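Local coordinates for protein ATP phosphoribosyltransferase (Methanobacterium thermoautotrophicum, PDB 2VD3) that probably catalyses the magnesium-dependent condensation of ATP with 5-phosphoribose 1-diphosphate, the first step of histidine biosynthesis, and binds histidine as an inhibitor, at residues A[10-15]-A[51-56]; A[68-73]-A[182-187]; A[6-11]-A[64-69]; A[76-81]-A[123-128]. All coordinates share one frame; numbering follows the deposited sequence.

Contact 1: A[10-15]-A[51-56]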
loop_
_atom_site.group_PDB
_atom_site.type_symbol
_atom_site.label_atom_id
_atom_site.label_comp_id
_atom_site.label_asym_id
_atom_site.label_seq_id
_atom_site.Cartn_x
_atom_site.Cartn_y
_atom_site.Cartn_z
ATOM N N PRO A 10 -15.276 1.375 -14.505
ATOM C CA PRO A 10 -14.082 0.693 -13.998
ATOM C C PRO A 10 -13.682 1.171 -12.613
ATOM O O PRO A 10 -13.795 2.366 -12.308
ATOM C CB PRO A 10 -13.020 1.027 -15.047
ATOM C CG PRO A 10 -13.828 1.209 -16.295
ATOM C CD PRO A 10 -15.030 1.966 -15.834
ATOM N N SER A 11 -13.244 0.222 -11.787
ATOM C CA SER A 11 -12.909 0.462 -10.381
ATOM C C SER A 11 -11.433 0.748 -10.170
ATOM O O SER A 11 -11.065 1.499 -9.264
ATOM C CB SER A 11 -13.316 -0.738 -9.530
ATOM O OG SER A 11 -13.035 -1.952 -10.205
ATOM N N LYS A 12 -10.588 0.139 -10.996
ATOM C CA LYS A 12 -9.146 0.377 -10.933
ATOM C C LYS A 12 -8.578 0.556 -12.337
ATOM O O LYS A 12 -9.273 0.321 -13.325
ATOM C CB LYS A 12 -8.419 -0.741 -10.147
ATOM C CG LYS A 12 -8.881 -2.170 -10.454
ATOM C CD LYS A 12 -8.762 -3.081 -9.226
ATOM C CE LYS A 12 -7.380 -3.707 -9.093
ATOM N NZ LYS A 12 -7.269 -4.536 -7.864
ATOM N N GLY A 13 -7.325 0.992 -12.421
ATOM C CA GLY A 13 -6.659 1.182 -13.706
ATOM C C GLY A 13 -6.885 2.552 -14.326
ATOM O O GLY A 13 -7.557 3.426 -13.745
ATOM N N ARG A 14 -6.333 2.718 -15.529
ATOM C CA ARG A 14 -6.256 4.017 -16.197
ATOM C C ARG A 14 -7.603 4.605 -16.602
ATOM O O ARG A 14 -7.774 5.821 -16.594
ATOM C CB ARG A 14 -5.300 3.952 -17.402
ATOM C CG ARG A 14 -5.733 3.024 -18.532
ATOM C CD ARG A 14 -4.557 2.653 -19.413
ATOM N NE ARG A 14 -4.212 3.720 -20.349
ATOM C CZ ARG A 14 -4.689 3.808 -21.589
ATOM N NH1 ARG A 14 -5.537 2.888 -22.040
ATOM N NH2 ARG A 14 -4.312 4.813 -22.376
ATOM N N ILE A 15 -8.549 3.730 -16.945
ATOM C CA ILE A 15 -9.872 4.133 -17.396
ATOM C C ILE A 15 -10.718 4.740 -16.263
ATOM O O ILE A 15 -11.598 5.575 -16.516
ATOM C CB ILE A 15 -10.639 2.929 -18.001
ATOM C CG1 ILE A 15 -9.866 2.310 -19.170
ATOM C CG2 ILE A 15 -12.050 3.331 -18.432
ATOM C CD1 ILE A 15 -10.489 0.984 -19.680
ATOM N N PHE A 51 -19.407 -0.206 -9.614
ATOM C CA PHE A 51 -17.974 -0.383 -9.771
ATOM C C PHE A 51 -17.618 -1.821 -10.144
ATOM O O PHE A 51 -17.795 -2.751 -9.365
ATOM C CB PHE A 51 -17.232 0.073 -8.518
ATOM C CG PHE A 51 -17.324 1.545 -8.277
ATOM C CD1 PHE A 51 -17.884 2.035 -7.109
ATOM C CD2 PHE A 51 -16.862 2.451 -9.240
ATOM C CE1 PHE A 51 -17.972 3.409 -6.886
ATOM C CE2 PHE A 51 -16.956 3.815 -9.042
ATOM C CZ PHE A 51 -17.509 4.301 -7.861
ATOM N N SER A 52 -17.104 -1.973 -11.354
ATOM C CA SER A 52 -16.794 -3.260 -11.917
ATOM C C SER A 52 -15.392 -3.204 -12.470
ATOM O O SER A 52 -14.950 -2.140 -12.889
ATOM C CB SER A 52 -17.771 -3.544 -13.057
ATOM O OG SER A 52 -19.109 -3.569 -12.593
ATOM N N ARG A 53 -14.685 -4.332 -12.472
ATOM C CA ARG A 53 -13.413 -4.425 -13.184
ATOM C C ARG A 53 -13.622 -4.309 -14.691
ATOM O O ARG A 53 -14.595 -4.840 -15.245
ATOM C CB ARG A 53 -12.667 -5.709 -12.819
ATOM C CG ARG A 53 -11.793 -5.543 -11.566
ATOM C CD ARG A 53 -11.102 -6.825 -11.181
ATOM N NE ARG A 53 -10.399 -6.700 -9.902
ATOM C CZ ARG A 53 -9.810 -7.711 -9.261
ATOM N NH1 ARG A 53 -9.200 -7.494 -8.103
ATOM N NH2 ARG A 53 -9.829 -8.940 -9.771
ATOM N N ALA A 54 -12.703 -3.599 -15.339
ATOM C CA ALA A 54 -12.839 -3.210 -16.743
ATOM C C ALA A 54 -13.053 -4.362 -17.727
ATOM O O ALA A 54 -13.755 -4.196 -18.719
ATOM C CB ALA A 54 -11.641 -2.351 -17.175
ATOM N N ALA A 55 -12.448 -5.516 -17.465
ATOM C CA ALA A 55 -12.568 -6.650 -18.375
ATOM C C ALA A 55 -13.919 -7.354 -18.245
ATOM O O ALA A 55 -14.305 -8.125 -19.125
ATOM C CB ALA A 55 -11.418 -7.632 -18.178
ATOM N N ASP A 56 -14.630 -7.079 -17.155
ATOM C CA ASP A 56 -15.927 -7.695 -16.884
ATOM C C ASP A 56 -17.086 -6.840 -17.389
ATOM O O ASP A 56 -18.207 -7.319 -17.539
ATOM C CB ASP A 56 -16.096 -7.920 -15.375
ATOM C CG ASP A 56 -15.224 -9.028 -14.841
ATOM O OD1 ASP A 56 -14.822 -8.931 -13.671
ATOM O OD2 ASP A 56 -14.953 -10.010 -15.563
HETATM O O HOH W 1 -10.664 -2.101 -13.707
#
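At the carboxyl ends of the neighbouring parallel strands 5-10 and 47-52, in a fold related to the periplasmic binding proteins, the two segments meet just where each turns off towards a helix. The polar contacts gather on one carbonyl. Ser-52 O receives a weak, bent bond from Ser-11 N (3.1 Å, 125° at the hydrogen) and a second weak one from Ser-11 OG at 3.3 Å. The hydroxyl stands in the crowded position between backbone N and carbonyl carbon (chi1 40°), which brings it to the same oxygen as its own N-H. Pro-10, lacking an N-H, adds a CA-H...O contact, with its CA 3.2 Å from Ser-52 O. The apolar part is small: the methyl CB of Ala-54 touches Pro-10 CB at 4.2 Å and Ile-15 CD1 at 4.3 Å. Pro-10 and Ser-52 also rest on Ile-57 of helix 57-63. Like charges run together where Lys-12 and Arg-53, both exposed, lie alongside, pointing the same way; Lys-12 NZ and Arg-53 NH1 are 3.5 Å apart, which is likely to be mildly repulsive. A water bridges the two loops, accepting from Ala-54 N at 3.0 Å and donating to Lys-12 O at 2.8 Å.

Contact 2: A[68-73]-A[182-187]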
loop_
_atom_site.group_PDB
_atom_site.type_symbol
_atom_site.label_atom_id
_atom_site.label_comp_id
_atom_site.label_asym_id
_atom_site.label_seq_id
_atom_site.Cartn_x
_atom_site.Cartn_y
_atom_site.Cartn_z
ATOM N N LEU A 68 -25.588 0.223 -18.989
ATOM C CA LEU A 68 -24.540 0.917 -19.722
ATOM C C LEU A 68 -23.209 0.617 -19.058
ATOM O O LEU A 68 -23.158 0.253 -17.873
ATOM C CB LEU A 68 -24.782 2.436 -19.721
ATOM C CG LEU A 68 -26.082 3.019 -20.301
ATOM C CD1 LEU A 68 -26.408 4.378 -19.696
ATOM C CD2 LEU A 68 -25.983 3.144 -21.792
ATOM N N GLY A 69 -22.128 0.761 -19.824
ATOM C CA GLY A 69 -20.785 0.569 -19.301
ATOM C C GLY A 69 -19.814 1.525 -19.945
ATOM O O GLY A 69 -20.071 2.042 -21.025
ATOM N N ILE A 70 -18.711 1.787 -19.263
ATOM C CA ILE A 70 -17.630 2.579 -19.819
ATOM C C ILE A 70 -16.441 1.661 -19.728
ATOM O O ILE A 70 -16.035 1.299 -18.630
ATOM C CB ILE A 70 -17.368 3.849 -18.978
ATOM C CG1 ILE A 70 -18.565 4.812 -19.060
ATOM C CG2 ILE A 70 -16.040 4.531 -19.402
ATOM C CD1 ILE A 70 -18.454 6.026 -18.133
ATOM N N THR A 71 -15.907 1.241 -20.869
ATOM C CA THR A 71 -14.726 0.374 -20.871
ATOM C C THR A 71 -13.959 0.477 -22.184
ATOM O O THR A 71 -14.364 1.211 -23.088
ATOM C CB THR A 71 -15.059 -1.112 -20.480
ATOM O OG1 THR A 71 -13.839 -1.839 -20.282
ATOM C CG2 THR A 71 -15.906 -1.811 -21.525
ATOM N N GLY A 72 -12.849 -0.249 -22.274
ATOM C CA GLY A 72 -11.960 -0.159 -23.421
ATOM C C GLY A 72 -12.449 -1.027 -24.549
ATOM O O GLY A 72 -12.985 -2.101 -24.313
ATOM N N TYR A 73 -12.262 -0.551 -25.780
ATOM C CA TYR A 73 -12.671 -1.265 -26.989
ATOM C C TYR A 73 -11.968 -2.614 -27.113
ATOM O O TYR A 73 -12.576 -3.594 -27.533
ATOM C CB TYR A 73 -12.401 -0.399 -28.223
ATOM C CG TYR A 73 -12.851 -1.004 -29.535
ATOM C CD1 TYR A 73 -14.200 -1.251 -29.792
ATOM C CD2 TYR A 73 -11.928 -1.311 -30.529
ATOM C CE1 TYR A 73 -14.611 -1.797 -31.005
ATOM C CE2 TYR A 73 -12.329 -1.864 -31.743
ATOM C CZ TYR A 73 -13.669 -2.099 -31.973
ATOM O OH TYR A 73 -14.064 -2.654 -33.171
ATOM N N SER A 182 -7.425 0.943 -30.050
ATOM C CA SER A 182 -8.365 0.913 -28.951
ATOM C C SER A 182 -8.616 2.297 -28.377
ATOM O O SER A 182 -7.727 3.164 -28.332
ATOM C CB SER A 182 -7.879 -0.019 -27.852
ATOM O OG SER A 182 -8.850 -0.113 -26.843
ATOM N N SER A 183 -9.847 2.484 -27.929
ATOM C CA SER A 183 -10.245 3.709 -27.299
ATOM C C SER A 183 -11.347 3.338 -26.327
ATOM O O SER A 183 -11.943 2.256 -26.445
ATOM C CB SER A 183 -10.736 4.691 -28.356
ATOM O OG SER A 183 -11.216 5.882 -27.768
ATOM N N VAL A 184 -11.600 4.216 -25.361
ATOM C CA VAL A 184 -12.658 3.994 -24.384
ATOM C C VAL A 184 -14.038 4.312 -24.973
ATOM O O VAL A 184 -14.245 5.337 -25.631
ATOM C CB VAL A 184 -12.415 4.786 -23.071
ATOM C CG1 VAL A 184 -13.589 4.605 -22.131
ATOM C CG2 VAL A 184 -11.143 4.309 -22.399
ATOM N N LYS A 185 -14.990 3.427 -24.715
ATOM C CA LYS A 185 -16.309 3.549 -25.308
ATOM C C LYS A 185 -17.372 3.624 -24.236
ATOM O O LYS A 185 -17.169 3.131 -23.137
ATOM C CB LYS A 185 -16.572 2.352 -26.221
ATOM C CG LYS A 185 -15.494 2.114 -27.246
ATOM C CD LYS A 185 -15.549 3.149 -28.356
ATOM C CE LYS A 185 -14.475 2.893 -29.406
ATOM N NZ LYS A 185 -14.643 3.775 -30.601
ATOM N N LEU A 186 -18.491 4.274 -24.552
ATOM C CA LEU A 186 -19.728 4.129 -23.777
ATOM C C LEU A 186 -20.567 3.083 -24.487
ATOM O O LEU A 186 -20.841 3.209 -25.689
ATOM C CB LEU A 186 -20.506 5.449 -23.696
ATOM C CG LEU A 186 -21.891 5.379 -23.019
ATOM C CD1 LEU A 186 -21.778 5.262 -21.503
ATOM C CD2 LEU A 186 -22.787 6.564 -23.401
ATOM N N ILE A 187 -20.968 2.048 -23.751
ATOM C CA ILE A 187 -21.749 0.952 -24.347
ATOM C C ILE A 187 -23.094 0.772 -23.676
ATOM O O ILE A 187 -23.344 1.335 -22.609
ATOM C CB ILE A 187 -20.993 -0.410 -24.355
ATOM C CG1 ILE A 187 -20.556 -0.813 -22.943
ATOM C CG2 ILE A 187 -19.828 -0.376 -25.335
ATOM C CD1 ILE A 187 -20.036 -2.240 -22.845
#
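Ser-182 starts the segment with its CA at the ring edge of Tyr-73, while its OG, anti to the backbone N, is bonded to Asp-74 N in the first turn of helix 73-79. Ser-183 OG is hydrogen-bonded to Asp-88 and Arg-93, and the carbonyl O of Ser-183 receives Tyr-73 N at 2.9 Å from above the carbonyl plane. Val-184 faces Gly-72 in a non-hydrogen-bonded antiparallel pair and sets CG1 obliquely against Ile-70 CG2, 3.7 Å away. Lys-185 is hydrogen-bonded to Thr-71 in both directions, and its N meets Thr-71 O almost along the C=O axis at 2.8 Å (175° at the hydrogen). Its chain, bent at chi2 (-74°), runs alongside Tyr-73 with Lys-185 CE 4.1 Å from Tyr-73 CB, and carries NZ to a salt bridge with Asp-88. Leu-186 returns to the face of Ile-70 and Val-184, its CD1 4.1 Å from Ile-70 CG1. Ile-187 N then gives a straight 2.9 Å bond to Gly-69 O; a CB on Gly-69 would press tightly on Ile-187 CG1. The Ile-70, Val-184 and Leu-186 face packs on Leu-89, Tyr-91, Leu-86 and Ile-7, whereas Ile-76 of helix 73-79 lies on Thr-71, Lys-185 and Ile-187. Strand 173-188 thus runs antiparallel to strand 68-72, whose other edge pairs with strand 5-10, as in type II periplasmic-binding-protein folds.

Contact 3: A[6-11]-A[64-69]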
loop_
_atom_site.group_PDB
_atom_site.type_symbol
_atom_site.label_atom_id
_atom_site.label_comp_id
_atom_site.label_asym_id
_atom_site.label_seq_id
_atom_site.Cartn_x
_atom_site.Cartn_y
_atom_site.Cartn_z
ATOM N N ARG A 6 -28.325 1.669 -14.425
ATOM C CA ARG A 6 -27.091 1.350 -13.751
ATOM C C ARG A 6 -25.987 1.381 -14.793
ATOM O O ARG A 6 -26.068 0.697 -15.815
ATOM C CB ARG A 6 -27.201 -0.027 -13.082
ATOM C CG ARG A 6 -25.959 -0.465 -12.316
ATOM C CD ARG A 6 -26.041 -1.930 -11.902
ATOM N NE ARG A 6 -26.950 -2.089 -10.775
ATOM C CZ ARG A 6 -27.597 -3.206 -10.464
ATOM N NH1 ARG A 6 -28.409 -3.216 -9.419
ATOM N NH2 ARG A 6 -27.446 -4.305 -11.198
ATOM N N ILE A 7 -24.976 2.207 -14.545
ATOM C CA ILE A 7 -23.788 2.265 -15.401
ATOM C C ILE A 7 -22.554 1.643 -14.735
ATOM O O ILE A 7 -22.199 1.973 -13.589
ATOM C CB ILE A 7 -23.495 3.697 -15.932
ATOM C CG1 ILE A 7 -22.178 3.736 -16.716
ATOM C CG2 ILE A 7 -23.481 4.715 -14.816
ATOM C CD1 ILE A 7 -22.212 4.706 -17.913
ATOM N N ALA A 8 -21.923 0.738 -15.474
ATOM C CA ALA A 8 -20.735 0.040 -15.032
ATOM C C ALA A 8 -19.506 0.891 -15.315
ATOM O O ALA A 8 -19.236 1.262 -16.453
ATOM C CB ALA A 8 -20.632 -1.316 -15.720
ATOM N N VAL A 9 -18.770 1.211 -14.263
ATOM C CA VAL A 9 -17.611 2.094 -14.373
ATOM C C VAL A 9 -16.416 1.360 -13.792
ATOM O O VAL A 9 -16.530 0.743 -12.734
ATOM C CB VAL A 9 -17.875 3.441 -13.640
ATOM C CG1 VAL A 9 -16.614 4.291 -13.517
ATOM C CG2 VAL A 9 -18.995 4.216 -14.350
ATOM N N PRO A 10 -15.276 1.375 -14.505
ATOM C CA PRO A 10 -14.082 0.693 -13.998
ATOM C C PRO A 10 -13.682 1.171 -12.613
ATOM O O PRO A 10 -13.795 2.366 -12.308
ATOM C CB PRO A 10 -13.020 1.027 -15.047
ATOM C CG PRO A 10 -13.828 1.209 -16.295
ATOM C CD PRO A 10 -15.030 1.966 -15.834
ATOM N N SER A 11 -13.244 0.222 -11.787
ATOM C CA SER A 11 -12.909 0.462 -10.381
ATOM C C SER A 11 -11.433 0.748 -10.170
ATOM O O SER A 11 -11.065 1.499 -9.264
ATOM C CB SER A 11 -13.316 -0.738 -9.530
ATOM O OG SER A 11 -13.035 -1.952 -10.205
ATOM N N GLY A 64 -27.043 -7.643 -18.992
ATOM C CA GLY A 64 -28.063 -6.778 -18.440
ATOM C C GLY A 64 -27.906 -6.533 -16.956
ATOM O O GLY A 64 -28.804 -5.981 -16.323
ATOM N N ALA A 65 -26.770 -6.946 -16.393
ATOM C CA ALA A 65 -26.434 -6.612 -15.008
ATOM C C ALA A 65 -26.188 -5.111 -14.881
ATOM O O ALA A 65 -26.383 -4.530 -13.811
ATOM C CB ALA A 65 -25.220 -7.386 -14.556
ATOM N N ALA A 66 -25.740 -4.507 -15.978
ATOM C CA ALA A 66 -25.623 -3.054 -16.129
ATOM C C ALA A 66 -26.285 -2.650 -17.448
ATOM O O ALA A 66 -26.132 -3.329 -18.465
ATOM C CB ALA A 66 -24.155 -2.629 -16.134
ATOM N N ASP A 67 -27.008 -1.537 -17.430
ATOM C CA ASP A 67 -27.626 -0.998 -18.638
ATOM C C ASP A 67 -26.599 -0.405 -19.578
ATOM O O ASP A 67 -26.734 -0.503 -20.798
ATOM C CB ASP A 67 -28.635 0.082 -18.271
ATOM C CG ASP A 67 -29.612 -0.390 -17.252
ATOM O OD1 ASP A 67 -30.556 -1.106 -17.635
ATOM O OD2 ASP A 67 -29.426 -0.055 -16.064
ATOM N N LEU A 68 -25.588 0.223 -18.989
ATOM C CA LEU A 68 -24.540 0.917 -19.722
ATOM C C LEU A 68 -23.209 0.617 -19.058
ATOM O O LEU A 68 -23.158 0.253 -17.873
ATOM C CB LEU A 68 -24.782 2.436 -19.721
ATOM C CG LEU A 68 -26.082 3.019 -20.301
ATOM C CD1 LEU A 68 -26.408 4.378 -19.696
ATOM C CD2 LEU A 68 -25.983 3.144 -21.792
ATOM N N GLY A 69 -22.128 0.761 -19.824
ATOM C CA GLY A 69 -20.785 0.569 -19.301
ATOM C C GLY A 69 -19.814 1.525 -19.945
ATOM O O GLY A 69 -20.071 2.042 -21.025
#
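The guanidinium of Arg-6 is met at its edge, where Ala-65 O lies close to its plane and takes a 2.8 Å bond from NH2. The side chain leaves extended, CG anti to the backbone N, then bends at chi3 (-76°) to reach that carbonyl, and NE forms a salt bridge with Glu-48. The second flat group, the Asp-67 carboxylate, does not touch the guanidinium; instead OD2 uses its anti lone pair for Arg-6 N, at 2.6 Å and 166°, and OD1 turns to Lys-196 and Ser-192. Arg-6 O in turn accepts Leu-68 N at 3.2 Å and, weakly, Asp-67 N, so both ends of one residue are gripped. In place of Arg-6, an alanine has no guanidinium to bond Ala-65 O or Glu-48, which would probably loosen the hold on the Ala-65 to Asp-67 loop that leads into strand 68-72, though the backbone bonds could remain. Further on, Ala-8 N binds Leu-68 O at 2.7 Å. Ile-7 CD1 crosses obliquely over Leu-68 CB at 3.9 Å on one face, and on the other Ala-8 CB meets Ala-66 CB at 3.8 Å. Strand 5-10 thus lies between parallel strands 47-52 and 68-72, which helix 57-63 connects: a split beta-alpha-beta unit.

Contact 4: A[76-81]-A[123-128]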
loop_
_atom_site.group_PDB
_atom_site.type_symbol
_atom_site.label_atom_id
_atom_site.label_comp_id
_atom_site.label_asym_id
_atom_site.label_seq_id
_atom_site.Cartn_x
_atom_site.Cartn_y
_atom_site.Cartn_z
ATOM N N ILE A 76 -13.885 -5.064 -24.958
ATOM C CA ILE A 76 -15.142 -5.353 -25.655
ATOM C C ILE A 76 -14.906 -6.333 -26.804
ATOM O O ILE A 76 -15.632 -7.312 -26.949
ATOM C CB ILE A 76 -15.824 -4.060 -26.201
ATOM C CG1 ILE A 76 -16.058 -3.043 -25.072
ATOM C CG2 ILE A 76 -17.124 -4.398 -26.910
ATOM C CD1 ILE A 76 -16.553 -1.690 -25.531
ATOM N N VAL A 77 -13.879 -6.085 -27.608
ATOM C CA VAL A 77 -13.594 -6.969 -28.730
ATOM C C VAL A 77 -13.099 -8.339 -28.274
ATOM O O VAL A 77 -13.552 -9.355 -28.806
ATOM C CB VAL A 77 -12.629 -6.331 -29.750
ATOM C CG1 VAL A 77 -12.065 -7.387 -30.693
ATOM C CG2 VAL A 77 -13.362 -5.261 -30.548
ATOM N N GLU A 78 -12.198 -8.361 -27.285
ATOM C CA GLU A 78 -11.622 -9.615 -26.787
ATOM C C GLU A 78 -12.692 -10.584 -26.280
ATOM O O GLU A 78 -12.678 -11.770 -26.613
ATOM C CB GLU A 78 -10.580 -9.348 -25.696
ATOM C CG GLU A 78 -9.893 -10.607 -25.148
ATOM C CD GLU A 78 -8.945 -11.276 -26.147
ATOM O OE1 GLU A 78 -8.547 -10.630 -27.145
ATOM O OE2 GLU A 78 -8.590 -12.453 -25.924
ATOM N N ARG A 79 -13.617 -10.063 -25.482
ATOM C CA ARG A 79 -14.744 -10.849 -24.994
ATOM C C ARG A 79 -15.738 -11.204 -26.077
ATOM O O ARG A 79 -16.497 -12.161 -25.929
ATOM C CB ARG A 79 -15.487 -10.074 -23.917
ATOM C CG ARG A 79 -14.739 -9.958 -22.635
ATOM C CD ARG A 79 -14.949 -11.185 -21.795
ATOM N NE ARG A 79 -14.809 -10.819 -20.396
ATOM C CZ ARG A 79 -15.324 -11.484 -19.374
ATOM N NH1 ARG A 79 -15.108 -11.039 -18.141
ATOM N NH2 ARG A 79 -16.043 -12.582 -19.576
ATOM N N GLY A 80 -15.761 -10.420 -27.149
ATOM C CA GLY A 80 -16.762 -10.599 -28.193
ATOM C C GLY A 80 -18.184 -10.446 -27.678
ATOM O O GLY A 80 -19.109 -11.012 -28.244
ATOM N N SER A 81 -18.347 -9.655 -26.616
ATOM C CA SER A 81 -19.636 -9.464 -25.944
ATOM C C SER A 81 -20.660 -8.796 -26.848
ATOM O O SER A 81 -20.301 -7.975 -27.700
ATOM C CB SER A 81 -19.441 -8.606 -24.689
ATOM O OG SER A 81 -18.566 -9.243 -23.764
ATOM N N PRO A 123 -5.543 -13.269 -26.465
ATOM C CA PRO A 123 -5.538 -14.412 -27.377
ATOM C C PRO A 123 -6.667 -14.377 -28.403
ATOM O O PRO A 123 -6.462 -14.793 -29.537
ATOM C CB PRO A 123 -5.689 -15.615 -26.439
ATOM C CG PRO A 123 -6.305 -15.055 -25.201
ATOM C CD PRO A 123 -5.739 -13.691 -25.062
ATOM N N GLY A 124 -7.835 -13.871 -28.017
ATOM C CA GLY A 124 -8.969 -13.771 -28.938
ATOM C C GLY A 124 -8.674 -12.889 -30.137
ATOM O O GLY A 124 -8.764 -13.325 -31.286
ATOM N N ILE A 125 -8.319 -11.641 -29.857
ATOM C CA ILE A 125 -7.922 -10.687 -30.889
ATOM C C ILE A 125 -6.732 -11.227 -31.680
ATOM O O ILE A 125 -6.694 -11.095 -32.901
ATOM C CB ILE A 125 -7.586 -9.296 -30.271
ATOM C CG1 ILE A 125 -8.860 -8.633 -29.728
ATOM C CG2 ILE A 125 -6.863 -8.388 -31.278
ATOM C CD1 ILE A 125 -8.621 -7.501 -28.710
ATOM N N THR A 126 -5.777 -11.848 -30.987
ATOM C CA THR A 126 -4.565 -12.331 -31.640
ATOM C C THR A 126 -4.829 -13.546 -32.546
ATOM O O THR A 126 -4.343 -13.570 -33.678
ATOM C CB THR A 126 -3.380 -12.569 -30.642
ATOM O OG1 THR A 126 -3.161 -11.390 -29.849
ATOM C CG2 THR A 126 -2.087 -12.888 -31.393
ATOM N N GLU A 127 -5.595 -14.530 -32.064
ATOM C CA GLU A 127 -5.989 -15.662 -32.914
ATOM C C GLU A 127 -6.682 -15.126 -34.151
ATOM O O GLU A 127 -6.355 -15.509 -35.271
ATOM C CB GLU A 127 -6.914 -16.657 -32.197
ATOM C CG GLU A 127 -6.276 -17.447 -31.039
ATOM C CD GLU A 127 -5.334 -18.580 -31.474
ATOM O OE1 GLU A 127 -5.066 -18.746 -32.689
ATOM O OE2 GLU A 127 -4.860 -19.315 -30.574
ATOM N N ASN A 128 -7.619 -14.207 -33.929
ATOM C CA ASN A 128 -8.416 -13.606 -34.995
ATOM C C ASN A 128 -7.599 -12.838 -36.034
ATOM O O ASN A 128 -7.878 -12.929 -37.228
ATOM C CB ASN A 128 -9.482 -12.690 -34.396
ATOM C CG ASN A 128 -10.650 -12.482 -35.324
ATOM O OD1 ASN A 128 -11.452 -13.392 -35.544
ATOM N ND2 ASN A 128 -10.762 -11.282 -35.874
#
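Glu-78 reaches from helix 73-79 to the first turn of helix 123-132, its carboxylate set against the backbone of Pro-123, Gly-124 and Ile-125. CG stands anti to the backbone N (chi1 -178°), and a bend at chi2 (70°) turns the carboxylate across, so that the two oxygens face successive backbone amides. Glu-78 OE2 takes Gly-124 N through its syn lone pair at a short 2.6 Å. Glu-78 OE1 takes Ile-125 N at 2.9 Å in a nearly straight bond (172° at the hydrogen), approached from above the carboxylate plane. Pro-123 has no N-H to offer, and its ring carbon CD lies 3.2 Å from Glu-78 OE2. The close fit needs the glycine: a CB on Gly-124 would clash with OE2. Beside these bonds, Ile-125 lays CG1 3.3 Å from Glu-78 OE1. The same CG1 meets Val-77 CG1 at 3.6 Å, the two side chains crossing at about a right angle and adding an apolar strip next to the carboxylate. Ile-125 also touches Ile-179 of strand 173-188, while Pro-123 packs on strand 138-141. In place of Glu-78, an alanine would take away both acceptors of the Gly-124 and Ile-125 amides and would probably weaken the link between the two helices. The first helical backbone bond inside the segment runs from Glu-127 N to Pro-123 O, so the two amides gripped by Glu-78 precede it. A negative group at a helix amino end is favourably placed towards the helix dipole, which is likely to keep Glu-78 ionised and its acidity raised.

From the N terminus, strand 5-10 opens contact 3 and, through its shared Pro-10 and Ser-11, contact 1. From this common start contact 1 closes first, at 51-56, and contact 3 later, at 64-69; together they set strand 5-10 between strands 47-52 and 68-72. Residues 68 and 69 then pass the chain to contact 2, whose loop runs from 68-73 to 182-187 and holds contact 4 inside it. Contact 4 ties helix 73-79, which follows strand 68-72 directly, to helix 123-132. Ile-76 packs against Thr-71, Lys-185 and Ile-187 of contact 2, and Arg-79 forms a salt bridge to Asp-56, which joins contact 4 back to contact 1; contacts 3 and 4 do not touch.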